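Putative laminarinase (Phanerochaete chrysosporium, PDB 2W39) probably hydrolyses beta-1,3-linked glucans such as laminarin, as a secreted family 16 glycoside hydrolase of a white-rot fungus. Local coordinates at residues Y3-N8 and S293-Q298; N32-A37 and N70-R75; T81-V86 and M189-S194; M92-G97 and F284-W289. All coordinates share one frame; numbering follows the deposited sequence.

Contact 1: Y3-N8 and S293-Q298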
loop_
_atom_site.group_PDB
_atom_site.type_symbol
_atom_site.label_atom_id
_atom_site.label_comp_id
_atom_site.label_asym_id
_atom_site.label_seq_id
_atom_site.Cartn_x
_atom_site.Cartn_y
_atom_site.Cartn_z
ATOM N N TYR A 3 -16.855 -15.412 1.702
ATOM C CA TYR A 3 -15.687 -15.800 0.907
ATOM C C TYR A 3 -14.915 -16.846 1.687
ATOM O O TYR A 3 -15.073 -16.980 2.916
ATOM C CB TYR A 3 -14.763 -14.600 0.625
ATOM C CG TYR A 3 -15.380 -13.433 -0.088
ATOM C CD1 TYR A 3 -15.232 -13.273 -1.471
ATOM C CD2 TYR A 3 -16.069 -12.442 0.604
ATOM C CE1 TYR A 3 -15.767 -12.181 -2.125
ATOM C CE2 TYR A 3 -16.606 -11.344 -0.053
ATOM C CZ TYR A 3 -16.451 -11.239 -1.417
ATOM O OH TYR A 3 -16.984 -10.162 -2.099
ATOM N N HIS A 4 -14.030 -17.543 0.986
ATOM C CA HIS A 4 -13.241 -18.613 1.588
ATOM C C HIS A 4 -11.782 -18.431 1.240
ATOM O O HIS A 4 -11.426 -17.896 0.182
ATOM C CB HIS A 4 -13.757 -19.988 1.142
ATOM C CG HIS A 4 -15.170 -20.211 1.546
ATOM N ND1 HIS A 4 -16.241 -19.909 0.732
ATOM C CD2 HIS A 4 -15.694 -20.598 2.732
ATOM C CE1 HIS A 4 -17.369 -20.156 1.386
ATOM N NE2 HIS A 4 -17.061 -20.580 2.599
ATOM N N LEU A 5 -10.920 -18.920 2.114
ATOM C CA LEU A 5 -9.490 -18.709 1.971
ATOM C C LEU A 5 -8.978 -19.214 0.634
ATOM O O LEU A 5 -9.297 -20.338 0.213
ATOM C CB LEU A 5 -8.771 -19.416 3.114
ATOM C CG LEU A 5 -7.311 -19.089 3.338
ATOM C CD1 LEU A 5 -7.110 -17.589 3.674
ATOM C CD2 LEU A 5 -6.790 -19.988 4.456
ATOM N N GLU A 6 -8.176 -18.379 -0.016
ATOM C CA GLU A 6 -7.539 -18.673 -1.299
ATOM C C GLU A 6 -6.014 -18.746 -1.140
ATOM O O GLU A 6 -5.364 -19.588 -1.758
ATOM C CB GLU A 6 -7.957 -17.599 -2.324
ATOM C CG GLU A 6 -7.309 -17.666 -3.689
ATOM C CD GLU A 6 -7.622 -18.928 -4.463
ATOM O OE1 GLU A 6 -8.598 -19.633 -4.162
ATOM O OE2 GLU A 6 -6.876 -19.202 -5.426
ATOM N N ASP A 7 -5.448 -17.838 -0.346
ATOM C CA ASP A 7 -4.012 -17.787 -0.072
ATOM C C ASP A 7 -3.790 -17.332 1.346
ATOM O O ASP A 7 -4.442 -16.407 1.820
ATOM C CB ASP A 7 -3.304 -16.818 -1.019
ATOM C CG ASP A 7 -3.354 -17.273 -2.453
ATOM O OD1 ASP A 7 -2.619 -18.226 -2.802
ATOM O OD2 ASP A 7 -4.129 -16.691 -3.243
ATOM N N ASN A 8 -2.850 -17.980 2.011
ATOM C CA ASN A 8 -2.492 -17.649 3.361
ATOM C C ASN A 8 -0.991 -17.446 3.395
ATOM O O ASN A 8 -0.235 -18.428 3.373
ATOM C CB ASN A 8 -2.891 -18.792 4.303
ATOM C CG ASN A 8 -2.646 -18.451 5.754
ATOM O OD1 ASN A 8 -2.398 -17.294 6.100
ATOM N ND2 ASN A 8 -2.685 -19.460 6.617
ATOM N N SER A 293 0.778 -11.204 8.424
ATOM C CA SER A 293 0.152 -12.078 7.438
ATOM C C SER A 293 -0.499 -11.236 6.363
ATOM O O SER A 293 -0.895 -10.074 6.598
ATOM C CB SER A 293 -0.912 -12.984 8.075
ATOM O OG SER A 293 -1.938 -12.221 8.677
ATOM N N VAL A 294 -0.639 -11.846 5.189
ATOM C CA VAL A 294 -1.539 -11.347 4.146
ATOM C C VAL A 294 -2.369 -12.546 3.717
ATOM O O VAL A 294 -1.801 -13.595 3.396
ATOM C CB VAL A 294 -0.801 -10.715 2.950
ATOM C CG1 VAL A 294 -1.795 -10.313 1.859
ATOM C CG2 VAL A 294 0.017 -9.496 3.399
ATOM N N ARG A 295 -3.694 -12.411 3.755
ATOM C CA ARG A 295 -4.591 -13.496 3.397
ATOM C C ARG A 295 -5.526 -13.011 2.318
ATOM O O ARG A 295 -6.022 -11.885 2.360
ATOM C CB ARG A 295 -5.381 -13.969 4.615
ATOM C CG ARG A 295 -4.450 -14.575 5.672
ATOM C CD ARG A 295 -5.154 -15.216 6.850
ATOM N NE ARG A 295 -4.156 -15.808 7.757
ATOM C CZ ARG A 295 -3.820 -15.323 8.955
ATOM N NH1 ARG A 295 -4.415 -14.243 9.442
ATOM N NH2 ARG A 295 -2.886 -15.932 9.678
ATOM N N VAL A 296 -5.762 -13.881 1.346
ATOM C CA VAL A 296 -6.677 -13.564 0.262
ATOM C C VAL A 296 -7.796 -14.591 0.275
ATOM O O VAL A 296 -7.548 -15.779 0.502
ATOM C CB VAL A 296 -5.972 -13.562 -1.100
ATOM C CG1 VAL A 296 -6.967 -13.182 -2.201
ATOM C CG2 VAL A 296 -4.788 -12.583 -1.090
ATOM N N TYR A 297 -9.010 -14.109 0.025
ATOM C CA TYR A 297 -10.217 -14.921 0.008
ATOM C C TYR A 297 -10.915 -14.699 -1.322
ATOM O O TYR A 297 -10.904 -13.603 -1.879
ATOM C CB TYR A 297 -11.169 -14.478 1.124
ATOM C CG TYR A 297 -10.603 -14.643 2.510
ATOM C CD1 TYR A 297 -9.703 -13.714 3.030
ATOM C CD2 TYR A 297 -11.001 -15.705 3.313
ATOM C CE1 TYR A 297 -9.195 -13.865 4.315
ATOM C CE2 TYR A 297 -10.502 -15.858 4.591
ATOM C CZ TYR A 297 -9.591 -14.936 5.087
ATOM O OH TYR A 297 -9.087 -15.066 6.370
ATOM N N GLN A 298 -11.580 -15.744 -1.813
ATOM C CA GLN A 298 -12.389 -15.681 -3.029
ATOM C C GLN A 298 -13.633 -16.528 -2.859
ATOM O O GLN A 298 -14.576 -16.360 -3.641
ATOM C CB GLN A 298 -11.651 -16.270 -4.221
ATOM C CG GLN A 298 -10.549 -15.437 -4.754
ATOM C CD GLN A 298 -9.807 -16.102 -5.912
ATOM O OE1 GLN A 298 -10.145 -17.197 -6.396
ATOM N NE2 GLN A 298 -8.807 -15.439 -6.357
ATOM O OXT GLN A 298 -13.649 -17.407 -1.982
HETATM O O HOH W 1 -1.745 -18.587 9.374
#
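Residues 3-8 and 293-297 run antiparallel as neighbouring strands, their axes 4.4 Å apart at closest and their N-to-C directions 136° apart. Leu5 faces Tyr297, but by Asp7 the register has slipped one residue, because Glu6 and Asp7 both face Val296. Their N-H groups converge on one carbonyl, Glu6 N to Val296 O at 2.7 Å and Asp7 N to the same oxygen at 3.1 Å. Past Tyr297 the C-terminal carboxylate prolongs the pairing, Gln298 OXT accepting from His4 N at 3.0 Å. Leu5 reaches over one face of the Tyr297 ring, its CD1 4.1 Å from the centroid, a CH-pi contact that suits the methyl of a branched leucine. Glu6 and Gln298 lay carboxylate on amide, the planes 4° apart, while Glu6 OE2 makes a salt bridge to Lys78. Arg295 NE donates to Asn8 OD1 at 2.8 Å from above the amide plane, and a water joins Asn8 ND2 to Arg295 NH2. CD of Arg295 lies anti to CA (chi2 -173°), and the extended chain carries NE out alongside the Asn8 amide. A leucine in place of Arg295 would probably leave Asn8 OD1 without its NE donor and the water with one donor fewer, the amide being freer to turn. Here a classic beta bulge interrupts the antiparallel pairing of the N- and C-terminal strands in one sheet of the family 16 beta sandwich.

Contact 2: N32-A37 and N70-R75; sequences NYVDQA and NSVRIR
Asn32 and Tyr33 pair in parallel with Asn70 and Ser71, Ser71 N donating to Asn32 O at 3.0 Å and Val34 N to Ser71 O at 3.1 Å. On one face of this pairing the two asparagines lie side by side, and Asn32 ND2 donates to Asn70 OD1 at 2.9 Å; short amides suit such a bond between adjacent strands. On the other, the Tyr33 ring receives Arg73 over a face, CB standing 3.7 Å from the centroid and only 14° off the ring normal. CG of Arg73 is anti to the backbone N (chi1 172°), and the extended chain passes obliquely across the ring, bringing CD within 3.9 Å of Tyr33 CE2. A water joins Tyr33 OH to Arg73 NH1, so tyrosine offers both a flat surface and a polar end. An alanine at Tyr33 would probably open a gap beside the aliphatic part of Arg73 and leave that water without its phenolic partner. Salt bridges to Glu21 and Glu107 hold the Arg73 guanidinium, whose NH2 also hydrogen-bonds O6 of a bound glucose. Strand 31-33 pairs parallel and strand 246-253 antiparallel with strand 69-76, and the chain turns at the N-cap Asp35 into helix 36-41.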
loop_
_atom_site.group_PDB
_atom_site.type_symbol
_atom_site.label_atom_id
_atom_site.label_comp_id
_atom_site.label_asym_id
_atom_site.label_seq_id
_atom_site.Cartn_x
_atom_site.Cartn_y
_atom_site.Cartn_z
ATOM N N ASN A 32 16.753 1.973 -5.407
ATOM C CA ASN A 32 17.280 0.870 -6.195
ATOM C C ASN A 32 16.534 -0.386 -5.767
ATOM O O ASN A 32 16.815 -0.941 -4.693
ATOM C CB ASN A 32 18.784 0.715 -5.983
ATOM C CG ASN A 32 19.376 -0.332 -6.892
ATOM O OD1 ASN A 32 19.217 -0.273 -8.104
ATOM N ND2 ASN A 32 20.047 -1.307 -6.310
ATOM N N TYR A 33 15.561 -0.799 -6.570
ATOM C CA TYR A 33 14.770 -1.978 -6.255
ATOM C C TYR A 33 15.566 -3.225 -6.617
ATOM O O TYR A 33 15.898 -3.447 -7.779
ATOM C CB TYR A 33 13.480 -1.939 -7.049
ATOM C CG TYR A 33 12.373 -1.089 -6.471
ATOM C CD1 TYR A 33 12.072 -1.105 -5.104
ATOM C CD2 TYR A 33 11.555 -0.324 -7.317
ATOM C CE1 TYR A 33 10.999 -0.356 -4.593
ATOM C CE2 TYR A 33 10.484 0.412 -6.809
ATOM C CZ TYR A 33 10.195 0.365 -5.456
ATOM O OH TYR A 33 9.123 1.041 -4.916
ATOM N N VAL A 34 15.863 -4.034 -5.608
ATOM C CA VAL A 34 16.695 -5.219 -5.786
ATOM C C VAL A 34 15.861 -6.470 -5.961
ATOM O O VAL A 34 14.699 -6.523 -5.563
ATOM C CB VAL A 34 17.705 -5.374 -4.630
ATOM C CG1 VAL A 34 18.626 -4.148 -4.572
ATOM C CG2 VAL A 34 17.005 -5.605 -3.297
ATOM N N ASP A 35 16.447 -7.481 -6.590
ATOM C CA ASP A 35 15.770 -8.751 -6.753
ATOM C C ASP A 35 15.750 -9.556 -5.452
ATOM O O ASP A 35 16.304 -9.145 -4.436
ATOM C CB ASP A 35 16.320 -9.552 -7.962
ATOM C CG ASP A 35 17.600 -10.297 -7.684
ATOM O OD1 ASP A 35 17.973 -11.092 -8.574
ATOM O OD2 ASP A 35 18.250 -10.093 -6.648
ATOM N N GLN A 36 15.088 -10.702 -5.484
ATOM C CA GLN A 36 14.900 -11.467 -4.277
ATOM C C GLN A 36 16.216 -11.961 -3.670
ATOM O O GLN A 36 16.420 -11.852 -2.461
ATOM C CB GLN A 36 13.986 -12.632 -4.596
ATOM C CG GLN A 36 13.635 -13.465 -3.434
ATOM C CD GLN A 36 12.274 -14.105 -3.638
ATOM O OE1 GLN A 36 11.337 -13.495 -4.185
ATOM N NE2 GLN A 36 12.158 -15.341 -3.208
ATOM N N ALA A 37 17.097 -12.517 -4.507
ATOM C CA ALA A 37 18.368 -13.039 -4.003
ATOM C C ALA A 37 19.156 -11.906 -3.343
ATOM O O ALA A 37 19.726 -12.066 -2.261
ATOM C CB ALA A 37 19.183 -13.675 -5.133
ATOM N N ASN A 70 18.805 1.205 -1.630
ATOM C CA ASN A 70 18.269 -0.129 -1.861
ATOM C C ASN A 70 16.974 -0.340 -1.087
ATOM O O ASN A 70 16.853 0.036 0.094
ATOM C CB ASN A 70 19.252 -1.223 -1.444
ATOM C CG ASN A 70 20.451 -1.333 -2.361
ATOM O OD1 ASN A 70 20.460 -0.842 -3.484
ATOM N ND2 ASN A 70 21.482 -2.033 -1.875
ATOM N N SER A 71 15.994 -0.933 -1.771
ATOM C CA SER A 71 14.695 -1.222 -1.191
ATOM C C SER A 71 14.062 -2.345 -2.004
ATOM O O SER A 71 14.700 -2.895 -2.917
ATOM C CB SER A 71 13.837 0.044 -1.208
ATOM O OG SER A 71 12.681 -0.142 -0.402
ATOM N N VAL A 72 12.812 -2.661 -1.680
ATOM C CA VAL A 72 12.135 -3.775 -2.321
ATOM C C VAL A 72 10.715 -3.410 -2.735
ATOM O O VAL A 72 10.046 -2.578 -2.098
ATOM C CB VAL A 72 12.139 -5.048 -1.438
ATOM C CG1 VAL A 72 13.574 -5.529 -1.155
ATOM C CG2 VAL A 72 11.369 -4.845 -0.143
ATOM N N ARG A 73 10.259 -4.093 -3.784
ATOM C CA ARG A 73 8.903 -4.013 -4.319
ATOM C C ARG A 73 8.519 -5.454 -4.641
ATOM O O ARG A 73 9.058 -6.047 -5.577
ATOM C CB ARG A 73 8.896 -3.130 -5.567
ATOM C CG ARG A 73 7.570 -3.138 -6.332
ATOM C CD ARG A 73 7.516 -2.009 -7.310
ATOM N NE ARG A 73 6.449 -2.174 -8.298
ATOM C CZ ARG A 73 5.845 -1.171 -8.938
ATOM N NH1 ARG A 73 6.072 0.091 -8.601
ATOM N NH2 ARG A 73 4.951 -1.438 -9.878
ATOM N N ILE A 74 7.648 -6.028 -3.829
ATOM C CA ILE A 74 7.257 -7.413 -4.022
ATOM C C ILE A 74 5.885 -7.493 -4.642
ATOM O O ILE A 74 5.021 -6.657 -4.377
ATOM C CB ILE A 74 7.383 -8.253 -2.703
ATOM C CG1 ILE A 74 6.355 -7.871 -1.607
ATOM C CG2 ILE A 74 8.834 -8.218 -2.176
ATOM C CD1 ILE A 74 6.255 -8.900 -0.491
ATOM N N ARG A 75 5.676 -8.499 -5.478
ATOM C CA ARG A 75 4.463 -8.624 -6.257
ATOM C C ARG A 75 3.973 -10.066 -6.193
ATOM O O ARG A 75 4.736 -11.013 -6.445
ATOM C CB ARG A 75 4.757 -8.255 -7.715
ATOM C CG ARG A 75 3.515 -8.316 -8.603
ATOM C CD ARG A 75 3.832 -8.004 -10.042
ATOM N NE ARG A 75 4.589 -9.080 -10.686
ATOM C CZ ARG A 75 5.043 -9.029 -11.932
ATOM N NH1 ARG A 75 4.867 -7.937 -12.661
ATOM N NH2 ARG A 75 5.680 -10.073 -12.445
HETATM O O HOH W 2 7.442 1.938 -6.789
HETATM O O HOH W 3 12.311 -5.143 -5.449
#

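Contact 3: T81-V86 and M189-S194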
loop_
_atom_site.group_PDB
_atom_site.type_symbol
_atom_site.label_atom_id
_atom_site.label_comp_id
_atom_site.label_asym_id
_atom_site.label_seq_id
_atom_site.Cartn_x
_atom_site.Cartn_y
_atom_site.Cartn_z
ATOM N N THR A 81 -9.431 -10.998 -9.137
ATOM C CA THR A 81 -10.524 -10.145 -9.616
ATOM C C THR A 81 -11.452 -9.870 -8.418
ATOM O O THR A 81 -11.140 -8.993 -7.607
ATOM C CB THR A 81 -11.244 -10.738 -10.844
ATOM O OG1 THR A 81 -11.752 -12.038 -10.517
ATOM C CG2 THR A 81 -10.270 -10.830 -12.036
ATOM N N THR A 82 -12.559 -10.603 -8.297
ATOM C CA THR A 82 -13.416 -10.494 -7.121
ATOM C C THR A 82 -12.771 -11.260 -5.965
ATOM O O THR A 82 -12.519 -12.471 -6.057
ATOM C CB THR A 82 -14.812 -11.006 -7.437
ATOM O OG1 THR A 82 -15.393 -10.100 -8.377
ATOM C CG2 THR A 82 -15.676 -11.083 -6.187
ATOM N N HIS A 83 -12.437 -10.540 -4.891
ATOM C CA HIS A 83 -11.700 -11.140 -3.795
ATOM C C HIS A 83 -11.705 -10.201 -2.606
ATOM O O HIS A 83 -12.109 -9.034 -2.721
ATOM C CB HIS A 83 -10.244 -11.443 -4.199
ATOM C CG HIS A 83 -9.376 -10.228 -4.354
ATOM N ND1 HIS A 83 -9.535 -9.317 -5.378
ATOM C CD2 HIS A 83 -8.299 -9.809 -3.648
ATOM C CE1 HIS A 83 -8.601 -8.383 -5.277
ATOM N NE2 HIS A 83 -7.839 -8.654 -4.230
ATOM N N VAL A 84 -11.233 -10.741 -1.478
ATOM C CA VAL A 84 -10.915 -9.926 -0.307
ATOM C C VAL A 84 -9.460 -10.158 0.058
ATOM O O VAL A 84 -9.012 -11.306 0.108
ATOM C CB VAL A 84 -11.811 -10.284 0.909
ATOM C CG1 VAL A 84 -11.491 -9.402 2.097
ATOM C CG2 VAL A 84 -13.284 -10.142 0.543
ATOM N N ALA A 85 -8.717 -9.081 0.313
ATOM C CA ALA A 85 -7.321 -9.179 0.771
ATOM C C ALA A 85 -7.226 -8.532 2.143
ATOM O O ALA A 85 -7.709 -7.416 2.340
ATOM C CB ALA A 85 -6.366 -8.481 -0.220
ATOM N N VAL A 86 -6.603 -9.240 3.083
ATOM C CA VAL A 86 -6.477 -8.767 4.459
ATOM C C VAL A 86 -5.002 -8.720 4.832
ATOM O O VAL A 86 -4.302 -9.731 4.733
ATOM C CB VAL A 86 -7.231 -9.674 5.459
ATOM C CG1 VAL A 86 -7.151 -9.082 6.863
ATOM C CG2 VAL A 86 -8.694 -9.844 5.021
ATOM N N MET A 189 -9.483 -5.190 2.070
ATOM C CA MET A 189 -10.051 -4.628 0.847
ATOM C C MET A 189 -10.922 -5.693 0.215
ATOM O O MET A 189 -10.444 -6.809 -0.017
ATOM C CB MET A 189 -8.920 -4.175 -0.088
ATOM C CG MET A 189 -9.337 -3.412 -1.347
ATOM S SD MET A 189 -10.128 -4.430 -2.622
ATOM C CE MET A 189 -8.790 -5.524 -3.073
ATOM N N GLU A 190 -12.195 -5.362 -0.019
ATOM C CA GLU A 190 -13.116 -6.206 -0.765
ATOM C C GLU A 190 -13.375 -5.583 -2.123
ATOM O O GLU A 190 -13.772 -4.419 -2.219
ATOM C CB GLU A 190 -14.439 -6.381 -0.003
ATOM C CG GLU A 190 -15.467 -7.205 -0.790
ATOM C CD GLU A 190 -16.806 -7.355 -0.108
ATOM O OE1 GLU A 190 -17.074 -6.614 0.854
ATOM O OE2 GLU A 190 -17.605 -8.210 -0.570
ATOM N N ARG A 191 -13.161 -6.375 -3.174
ATOM C CA ARG A 191 -13.453 -5.951 -4.538
ATOM C C ARG A 191 -14.473 -6.916 -5.131
ATOM O O ARG A 191 -14.277 -8.131 -5.153
ATOM C CB ARG A 191 -12.186 -5.978 -5.393
ATOM C CG ARG A 191 -12.485 -5.806 -6.873
ATOM C CD ARG A 191 -11.235 -5.690 -7.728
ATOM N NE ARG A 191 -11.559 -6.084 -9.095
ATOM C CZ ARG A 191 -10.660 -6.520 -9.970
ATOM N NH1 ARG A 191 -9.367 -6.482 -9.674
ATOM N NH2 ARG A 191 -11.064 -6.969 -11.148
ATOM N N THR A 192 -15.562 -6.348 -5.631
ATOM C CA THR A 192 -16.562 -7.075 -6.390
ATOM C C THR A 192 -16.807 -6.337 -7.701
ATOM O O THR A 192 -16.181 -5.312 -7.974
ATOM C CB THR A 192 -17.893 -7.205 -5.627
ATOM O OG1 THR A 192 -18.567 -5.942 -5.626
ATOM C CG2 THR A 192 -17.682 -7.712 -4.199
ATOM N N ASN A 193 -17.726 -6.851 -8.519
ATOM C CA ASN A 193 -18.103 -6.136 -9.736
ATOM C C ASN A 193 -18.736 -4.800 -9.428
ATOM O O ASN A 193 -18.721 -3.898 -10.281
ATOM C CB ASN A 193 -19.120 -6.924 -10.555
ATOM C CG ASN A 193 -19.405 -6.276 -11.909
ATOM O OD1 ASN A 193 -20.525 -5.759 -12.195
ATOM N ND2 ASN A 193 -18.392 -6.287 -12.756
ATOM N N SER A 194 -19.347 -4.702 -8.249
ATOM C CA SER A 194 -20.173 -3.571 -7.877
ATOM C C SER A 194 -19.497 -2.487 -7.057
ATOM O O SER A 194 -20.017 -1.390 -6.972
ATOM C CB SER A 194 -21.390 -4.060 -7.087
ATOM O OG SER A 194 -22.278 -4.847 -7.869
HETATM O O HOH W 4 -14.106 -7.848 -9.784
#
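The extended side chain of Arg191 crosses Thr81 obliquely, with Thr81 O over one face of its guanidinium, 3.2 Å above the plane. CG of Arg191 is anti to the backbone N (chi1 169°), and the carbonyl lies alongside the chain, 3.3 Å from Arg191 CD. That oxygen is gripped instead by His83: ND1 donates at 2.8 Å to Thr81 O, which lies in the imidazole plane and thereby helps fix the ring's rotation. At the other end of the ring, Glu104 takes His83 NE2, so both nitrogens of this buried histidine are used. The flexible thioether chain of Met189 folds its methyl back to the NE2/CE1 end of the imidazole, CE lying 3.5 Å from His83 NE2. Arg191 NH1 is taken by Asp243 O. On the other face of the sheet Val84 CG2 rests 3.9 Å from Glu190 CG, the aliphatic part of a glutamate whose carboxylate hydrogen-bonds Tyr3 and Thr221. Four backbone bonds complete the pairing, among them Arg191 N to His83 O at 2.9 Å and 179°. Regular antiparallel pairing of this kind belongs to one sheet of the beta sandwich, and Thr192 then leads out of the strand through an ST turn.

Contact 4: M92-G97 and F284-W289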
loop_
_atom_site.group_PDB
_atom_site.type_symbol
_atom_site.label_atom_id
_atom_site.label_comp_id
_atom_site.label_asym_id
_atom_site.label_seq_id
_atom_site.Cartn_x
_atom_site.Cartn_y
_atom_site.Cartn_z
ATOM N N MET A 92 4.761 -0.039 9.412
ATOM C CA MET A 92 4.979 0.393 8.031
ATOM C C MET A 92 6.161 1.356 7.993
ATOM O O MET A 92 6.543 1.937 9.014
ATOM C CB MET A 92 3.739 1.070 7.438
ATOM C CG MET A 92 3.450 2.467 7.984
ATOM S SD MET A 92 2.179 3.375 7.063
ATOM C CE MET A 92 0.700 2.408 7.473
ATOM N N PRO A 93 6.776 1.526 6.818
ATOM C CA PRO A 93 7.929 2.419 6.805
ATOM C C PRO A 93 7.605 3.826 7.252
ATOM O O PRO A 93 6.563 4.397 6.901
ATOM C CB PRO A 93 8.363 2.408 5.336
ATOM C CG PRO A 93 7.917 1.035 4.827
ATOM C CD PRO A 93 6.589 0.815 5.539
ATOM N N GLN A 94 8.562 4.410 7.962
ATOM C CA GLN A 94 8.498 5.828 8.315
ATOM C C GLN A 94 9.849 6.487 8.072
ATOM O O GLN A 94 10.870 5.817 7.954
ATOM C CB GLN A 94 8.019 6.038 9.755
ATOM C CG GLN A 94 8.965 5.475 10.795
ATOM C CD GLN A 94 8.519 5.806 12.199
ATOM O OE1 GLN A 94 7.482 5.337 12.668
ATOM N NE2 GLN A 94 9.306 6.620 12.887
ATOM N N GLY A 95 9.803 7.810 7.977
ATOM C CA GLY A 95 10.979 8.643 7.780
ATOM C C GLY A 95 10.737 9.659 6.677
ATOM O O GLY A 95 9.953 9.435 5.751
ATOM N N CYS A 96 11.420 10.800 6.774
ATOM C CA CYS A 96 11.422 11.765 5.690
ATOM C C CYS A 96 11.844 11.102 4.386
ATOM O O CYS A 96 12.824 10.354 4.347
ATOM C CB CYS A 96 12.371 12.901 6.029
ATOM S SG CYS A 96 11.607 14.141 7.130
ATOM N N GLY A 97 11.074 11.373 3.332
ATOM C CA GLY A 97 11.363 10.844 2.016
ATOM C C GLY A 97 10.669 9.540 1.702
ATOM O O GLY A 97 10.627 9.129 0.544
ATOM N N PHE A 284 16.827 5.869 8.148
ATOM C CA PHE A 284 15.962 4.871 7.524
ATOM C C PHE A 284 15.920 3.559 8.281
ATOM O O PHE A 284 15.359 2.585 7.786
ATOM C CB PHE A 284 16.338 4.709 6.044
ATOM C CG PHE A 284 16.149 5.978 5.295
ATOM C CD1 PHE A 284 17.233 6.792 4.996
ATOM C CD2 PHE A 284 14.873 6.439 5.027
ATOM C CE1 PHE A 284 17.034 8.015 4.377
ATOM C CE2 PHE A 284 14.673 7.651 4.396
ATOM C CZ PHE A 284 15.761 8.438 4.083
ATOM N N ALA A 285 16.451 3.534 9.506
ATOM C CA ALA A 285 16.359 2.324 10.331
ATOM C C ALA A 285 14.903 1.915 10.590
ATOM O O ALA A 285 14.608 0.730 10.716
ATOM C CB ALA A 285 17.119 2.502 11.640
ATOM N N ASN A 286 14.005 2.893 10.633
ATOM C CA ASN A 286 12.586 2.613 10.850
ATOM C C ASN A 286 11.764 2.603 9.573
ATOM O O ASN A 286 10.540 2.563 9.621
ATOM C CB ASN A 286 12.003 3.538 11.914
ATOM C CG ASN A 286 12.535 3.205 13.303
ATOM O OD1 ASN A 286 12.737 2.032 13.634
ATOM N ND2 ASN A 286 12.769 4.230 14.112
ATOM N N ALA A 287 12.452 2.565 8.436
ATOM C CA ALA A 287 11.792 2.486 7.135
ATOM C C ALA A 287 11.597 1.018 6.751
ATOM O O ALA A 287 12.217 0.517 5.809
ATOM C CB ALA A 287 12.601 3.239 6.093
ATOM N N TYR A 288 10.740 0.339 7.512
ATOM C CA TYR A 288 10.455 -1.073 7.273
ATOM C C TYR A 288 8.980 -1.390 7.422
ATOM O O TYR A 288 8.270 -0.794 8.246
ATOM C CB TYR A 288 11.279 -2.001 8.199
ATOM C CG TYR A 288 10.975 -1.926 9.680
ATOM C CD1 TYR A 288 10.074 -2.808 10.282
ATOM C CD2 TYR A 288 11.626 -0.993 10.492
ATOM C CE1 TYR A 288 9.817 -2.749 11.661
ATOM C CE2 TYR A 288 11.363 -0.922 11.848
ATOM C CZ TYR A 288 10.458 -1.794 12.420
ATOM O OH TYR A 288 10.198 -1.731 13.768
ATOM N N TRP A 289 8.530 -2.335 6.604
ATOM C CA TRP A 289 7.289 -3.053 6.844
ATOM C C TRP A 289 7.591 -4.225 7.760
ATOM O O TRP A 289 8.591 -4.917 7.570
ATOM C CB TRP A 289 6.776 -3.639 5.530
ATOM C CG TRP A 289 6.250 -2.675 4.504
ATOM C CD1 TRP A 289 6.911 -2.196 3.406
ATOM C CD2 TRP A 289 4.929 -2.137 4.449
ATOM N NE1 TRP A 289 6.081 -1.357 2.680
ATOM C CE2 TRP A 289 4.853 -1.328 3.292
ATOM C CE3 TRP A 289 3.795 -2.267 5.267
ATOM C CZ2 TRP A 289 3.681 -0.658 2.925
ATOM C CZ3 TRP A 289 2.633 -1.578 4.907
ATOM C CH2 TRP A 289 2.588 -0.787 3.751
HETATM O O HOH W 5 13.061 5.578 9.601
#
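Pro93 and Trp289 meet where the loop between strands 83-89 and 98-105 packs against the turn that leads into strand 288-297, a type I beta turn from Phe284 to Ala287. Pro93 CD sits over one face of the indole, 3.4 Å from the centroid of the five-membered ring and 4° off its normal, a CH-pi contact in which the compact, rigid proline ring suits the broad aromatic surface. Met92 CB covers the six-membered ring from the same side, 3.8 Å from Trp289 CZ3. The indole NE1 is taken up by Asn250 O. Further along, Gln94 CG stands between its backbone N and carbonyl carbon (chi1 64°), which puts it 3.8 Å from Asn286 CB. Their backbones are joined directly, Gln94 N donating to Asn286 O at 3.2 Å, and through a water that donates to Gln94 O and accepts weakly from Asn286 N. Cys96 O lies at the edge of the Phe284 ring, 3.3 Å from CE2. Gly95 and Gly97 take backbone angles at which a side chain would collide with the preceding carbonyl oxygen. Phe284 packs on helix 273-279. Pro93 and Trp289 also touch Pro100 of strand 98-105 and residues of strand 246-253, placing the contact between the two large sheets.

How the contacts relate
From the N terminus, strand 2-9 meets the C-terminal strand in contact 1, so this contact closes a loop of nearly the whole chain and the other three lie within it. Contact 2, in the mixed sheet, closes a short loop through 32-37 and 70-75 before contacts 3 and 4 open. Those two cross, their segments alternating along the chain, and they lie on opposite sides of the chain's centre. Contacts 1 and 3 touch, through Tyr3 OH to Glu190 OE2, within one antiparallel sheet. Contacts 1 and 4 share strand 288-297 at its two ends; contact 4 packs the 92-97 loop, which leads to strand 98-105 of the mixed sheet, against the start of that strand.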